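STU0660 (Streptococcus thermophilus, PDB 3ZTH) is a large Csn2-type Cas protein that binds metal ions and probably binds DNA in CRISPR-mediated bacterial immunity. Local coordinates at residues S74-F83 with K198-F209. Numbering follows the deposited sequence.
Sequences SYHYIDISSF and KYLIVLKNIDGF
Ile80 and Leu203 lie side by side on one face of two parallel strands, with Ile80 CG2 3.3 Å from Leu203 CD2. Ile78 and Ile201 continue this apolar row, which helix 177-192 covers. On the other face, under helix 28-43, Val202 CG2 meets Tyr77 CE1 at 3.5 Å. Leu200 CD2 sits at the edge of the Tyr77 ring and over one face of Tyr75.

Six backbone hydrogen bonds join the strands, from His76 N to Lys198 O through Lys204 N to Ile80 O. At the start, His76 CB stands over the centre of the Tyr199 ring. Bends at chi3 and chi4 bring Lys198 NZ back over the opposite face of the Tyr75 ring, as a cation-pi contact, and it donates to Ser74 O (2.9 Å) and Ser74 OG. The ring is held between methyl and ammonium.

A polar chain runs along the face of Tyr77 and Asp79 to the far end. Tyr77 OH donates to the anti lone pair of Asp79 OD2, Ser81 OG to Asp79 OD1, and Lys204 NZ to Ser81 OG (2.9 Å). Asn205 ND2 binds Ser81 O at 2.8 Å.

Strand 76-80 is outermost within this chain in a mostly parallel sheet, consistent with the family's P-loop NTPase clan. Trp35 of helix 28-43 also donates to Asp79. Lys204 NZ, 5.2 Å from Asp79 OD1 and linked through Ser81 OG, would probably help keep the carboxylate ionised.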
loop_
_atom_site.group_PDB
_atom_site.type_symbol
_atom_site.label_atom_id
_atom_site.label_comp_id
_atom_site.label_asym_id
_atom_site.label_seq_id
_atom_site.Cartn_x
_atom_site.Cartn_y
_atom_site.Cartn_z
ATOM N N SER A 74 -6.621 -28.472 14.001
ATOM C CA SER A 74 -6.208 -29.564 14.868
ATOM C C SER A 74 -4.725 -29.612 15.268
ATOM O O SER A 74 -4.394 -30.135 16.331
ATOM C CB SER A 74 -6.607 -30.895 14.226
ATOM O OG SER A 74 -6.345 -31.976 15.099
ATOM N N TYR A 75 -3.835 -29.070 14.440
ATOM C CA TYR A 75 -2.404 -29.104 14.757
ATOM C C TYR A 75 -1.702 -27.774 14.569
ATOM O O TYR A 75 -2.173 -26.915 13.831
ATOM C CB TYR A 75 -1.651 -30.083 13.840
ATOM C CG TYR A 75 -2.105 -31.519 13.837
ATOM C CD1 TYR A 75 -1.645 -32.422 14.795
ATOM C CD2 TYR A 75 -2.958 -31.990 12.845
ATOM C CE1 TYR A 75 -2.022 -33.758 14.757
ATOM C CE2 TYR A 75 -3.339 -33.326 12.800
ATOM C CZ TYR A 75 -2.869 -34.203 13.759
ATOM O OH TYR A 75 -3.261 -35.526 13.717
ATOM N N HIS A 76 -0.563 -27.626 15.241
ATOM C CA HIS A 76 0.294 -26.465 15.065
ATOM C C HIS A 76 1.211 -27.045 13.992
ATOM O O HIS A 76 2.172 -27.753 14.292
ATOM C CB HIS A 76 1.097 -26.158 16.329
ATOM C CG HIS A 76 0.350 -25.332 17.328
ATOM N ND1 HIS A 76 -0.437 -25.888 18.314
ATOM C CD2 HIS A 76 0.228 -23.989 17.459
ATOM C CE1 HIS A 76 -1.012 -24.922 19.010
ATOM N NE2 HIS A 76 -0.624 -23.762 18.511
ATOM N N TYR A 77 0.873 -26.762 12.741
ATOM C CA TYR A 77 1.587 -27.279 11.580
ATOM C C TYR A 77 2.862 -26.548 11.161
ATOM O O TYR A 77 2.868 -25.330 11.005
ATOM C CB TYR A 77 0.623 -27.292 10.396
ATOM C CG TYR A 77 1.156 -27.942 9.148
ATOM C CD1 TYR A 77 1.167 -29.328 9.017
ATOM C CD2 TYR A 77 1.645 -27.172 8.092
ATOM C CE1 TYR A 77 1.647 -29.937 7.863
ATOM C CE2 TYR A 77 2.133 -27.770 6.933
ATOM C CZ TYR A 77 2.131 -29.154 6.826
ATOM O OH TYR A 77 2.614 -29.761 5.687
ATOM N N ILE A 78 3.942 -27.294 10.970
ATOM C CA ILE A 78 5.184 -26.689 10.512
ATOM C C ILE A 78 5.706 -27.454 9.311
ATOM O O ILE A 78 6.062 -28.629 9.420
ATOM C CB ILE A 78 6.290 -26.708 11.557
ATOM C CG1 ILE A 78 5.925 -25.808 12.733
ATOM C CG2 ILE A 78 7.592 -26.256 10.905
ATOM C CD1 ILE A 78 7.042 -25.677 13.777
ATOM N N ASP A 79 5.764 -26.783 8.169
ATOM C CA ASP A 79 6.241 -27.418 6.954
ATOM C C ASP A 79 7.695 -27.098 6.668
ATOM O O ASP A 79 8.073 -25.941 6.562
ATOM C CB ASP A 79 5.400 -26.985 5.757
ATOM C CG ASP A 79 5.606 -27.892 4.558
ATOM O OD1 ASP A 79 6.546 -27.634 3.779
ATOM O OD2 ASP A 79 4.842 -28.871 4.409
ATOM N N ILE A 80 8.511 -28.136 6.551
ATOM C CA ILE A 80 9.915 -27.961 6.239
ATOM C C ILE A 80 10.253 -28.729 4.966
ATOM O O ILE A 80 10.511 -29.929 4.994
ATOM C CB ILE A 80 10.805 -28.425 7.402
ATOM C CG1 ILE A 80 10.656 -27.445 8.570
ATOM C CG2 ILE A 80 12.255 -28.481 6.969
ATOM C CD1 ILE A 80 11.530 -27.777 9.762
ATOM N N SER A 81 10.226 -28.020 3.842
ATOM C CA SER A 81 10.528 -28.616 2.549
ATOM C C SER A 81 11.814 -28.056 1.977
ATOM O O SER A 81 12.178 -28.363 0.847
ATOM C CB SER A 81 9.371 -28.389 1.574
ATOM O OG SER A 81 8.250 -29.180 1.948
ATOM N N SER A 82 12.497 -27.235 2.767
ATOM C CA SER A 82 13.772 -26.649 2.364
ATOM C C SER A 82 14.449 -26.068 3.595
ATOM O O SER A 82 13.790 -25.807 4.607
ATOM C CB SER A 82 13.564 -25.522 1.359
ATOM O OG SER A 82 13.099 -24.355 2.016
ATOM N N PHE A 83 15.759 -25.863 3.519
ATOM C CA PHE A 83 16.443 -25.274 4.656
ATOM C C PHE A 83 15.991 -23.822 4.859
ATOM O O PHE A 83 16.118 -23.263 5.956
ATOM C CB PHE A 83 17.955 -25.352 4.476
ATOM C CG PHE A 83 18.524 -26.705 4.779
ATOM C CD1 PHE A 83 18.231 -27.339 5.986
ATOM C CD2 PHE A 83 19.343 -27.352 3.867
ATOM C CE1 PHE A 83 18.745 -28.598 6.277
ATOM C CE2 PHE A 83 19.863 -28.616 4.151
ATOM C CZ PHE A 83 19.563 -29.238 5.358
ATOM N N LYS A 198 -0.976 -30.023 20.215
ATOM C CA LYS A 198 -0.454 -30.903 19.181
ATOM C C LYS A 198 0.368 -30.199 18.102
ATOM O O LYS A 198 -0.013 -29.148 17.586
ATOM C CB LYS A 198 -1.602 -31.697 18.540
ATOM C CG LYS A 198 -2.477 -32.441 19.556
ATOM C CD LYS A 198 -3.155 -33.692 18.972
ATOM C CE LYS A 198 -3.943 -33.414 17.688
ATOM N NZ LYS A 198 -5.092 -32.473 17.877
ATOM N N TYR A 199 1.513 -30.792 17.782
ATOM C CA TYR A 199 2.410 -30.267 16.764
ATOM C C TYR A 199 2.624 -31.291 15.664
ATOM O O TYR A 199 2.988 -32.439 15.927
ATOM C CB TYR A 199 3.760 -29.894 17.368
ATOM C CG TYR A 199 3.820 -28.471 17.864
ATOM C CD1 TYR A 199 3.064 -28.059 18.960
ATOM C CD2 TYR A 199 4.610 -27.523 17.213
ATOM C CE1 TYR A 199 3.093 -26.736 19.392
ATOM C CE2 TYR A 199 4.648 -26.201 17.637
ATOM C CZ TYR A 199 3.886 -25.813 18.723
ATOM O OH TYR A 199 3.903 -24.500 19.125
ATOM N N LEU A 200 2.386 -30.874 14.431
ATOM C CA LEU A 200 2.568 -31.754 13.296
ATOM C C LEU A 200 3.657 -31.148 12.440
ATOM O O LEU A 200 3.510 -30.045 11.932
ATOM C CB LEU A 200 1.276 -31.866 12.505
ATOM C CG LEU A 200 1.359 -32.616 11.181
ATOM C CD1 LEU A 200 1.988 -34.000 11.379
ATOM C CD2 LEU A 200 -0.050 -32.725 10.607
ATOM N N ILE A 201 4.758 -31.872 12.291
ATOM C CA ILE A 201 5.879 -31.389 11.508
ATOM C C ILE A 201 6.159 -32.285 10.309
ATOM O O ILE A 201 6.395 -33.483 10.458
ATOM C CB ILE A 201 7.130 -31.290 12.396
ATOM C CG1 ILE A 201 6.818 -30.388 13.595
ATOM C CG2 ILE A 201 8.310 -30.753 11.595
ATOM C CD1 ILE A 201 7.993 -30.145 14.503
ATOM N N VAL A 202 6.127 -31.684 9.123
ATOM C CA VAL A 202 6.368 -32.389 7.863
ATOM C C VAL A 202 7.755 -32.081 7.323
ATOM O O VAL A 202 8.138 -30.916 7.235
ATOM C CB VAL A 202 5.337 -31.969 6.791
ATOM C CG1 VAL A 202 5.750 -32.490 5.436
ATOM C CG2 VAL A 202 3.971 -32.500 7.149
ATOM N N LEU A 203 8.493 -33.121 6.941
ATOM C CA LEU A 203 9.843 -32.944 6.404
ATOM C C LEU A 203 10.119 -33.666 5.085
ATOM O O LEU A 203 10.120 -34.890 5.030
ATOM C CB LEU A 203 10.872 -33.411 7.430
ATOM C CG LEU A 203 11.159 -32.473 8.602
ATOM C CD1 LEU A 203 11.484 -33.280 9.851
ATOM C CD2 LEU A 203 12.318 -31.564 8.236
ATOM N N LYS A 204 10.365 -32.916 4.020
ATOM C CA LYS A 204 10.687 -33.549 2.753
ATOM C C LYS A 204 11.815 -32.784 2.077
ATOM O O LYS A 204 12.094 -31.648 2.441
ATOM C CB LYS A 204 9.452 -33.629 1.843
ATOM C CG LYS A 204 9.157 -32.407 0.998
ATOM C CD LYS A 204 8.003 -32.711 0.035
ATOM C CE LYS A 204 7.856 -31.641 -1.060
ATOM N NZ LYS A 204 7.442 -30.306 -0.548
ATOM N N ASN A 205 12.476 -33.428 1.120
ATOM C CA ASN A 205 13.587 -32.836 0.370
ATOM C C ASN A 205 14.896 -32.742 1.130
ATOM O O ASN A 205 15.888 -32.309 0.578
ATOM C CB ASN A 205 13.228 -31.433 -0.117
ATOM C CG ASN A 205 11.962 -31.409 -0.927
ATOM O OD1 ASN A 205 11.833 -32.131 -1.913
ATOM N ND2 ASN A 205 11.014 -30.573 -0.519
ATOM N N ILE A 206 14.913 -33.142 2.390
ATOM C CA ILE A 206 16.134 -33.056 3.179
ATOM C C ILE A 206 17.122 -34.202 2.966
ATOM O O ILE A 206 18.337 -33.994 3.031
ATOM C CB ILE A 206 15.793 -32.940 4.675
ATOM C CG1 ILE A 206 14.998 -31.659 4.906
ATOM C CG2 ILE A 206 17.060 -32.923 5.512
ATOM C CD1 ILE A 206 15.640 -30.426 4.270
ATOM N N ASP A 207 16.611 -35.405 2.716
ATOM C CA ASP A 207 17.471 -36.565 2.489
ATOM C C ASP A 207 18.603 -36.275 1.517
ATOM O O ASP A 207 19.725 -36.747 1.697
ATOM C CB ASP A 207 16.679 -37.740 1.917
ATOM C CG ASP A 207 15.725 -38.325 2.903
ATOM O OD1 ASP A 207 15.883 -38.044 4.109
ATOM O OD2 ASP A 207 14.824 -39.079 2.479
ATOM N N GLY A 208 18.302 -35.516 0.471
ATOM C CA GLY A 208 19.316 -35.230 -0.519
ATOM C C GLY A 208 20.410 -34.300 -0.057
ATOM O O GLY A 208 21.483 -34.275 -0.655
ATOM N N PHE A 209 20.160 -33.554 1.015
ATOM C CA PHE A 209 21.139 -32.591 1.504
ATOM C C PHE A 209 22.103 -33.070 2.584
ATOM O O PHE A 209 23.020 -32.346 2.954
ATOM C CB PHE A 209 20.421 -31.326 1.975
ATOM C CG PHE A 209 19.388 -30.818 1.002
ATOM C CD1 PHE A 209 19.524 -31.055 -0.370
ATOM C CD2 PHE A 209 18.292 -30.074 1.453
ATOM C CE1 PHE A 209 18.586 -30.557 -1.280
ATOM C CE2 PHE A 209 17.346 -29.568 0.555
ATOM C CZ PHE A 209 17.492 -29.809 -0.817
#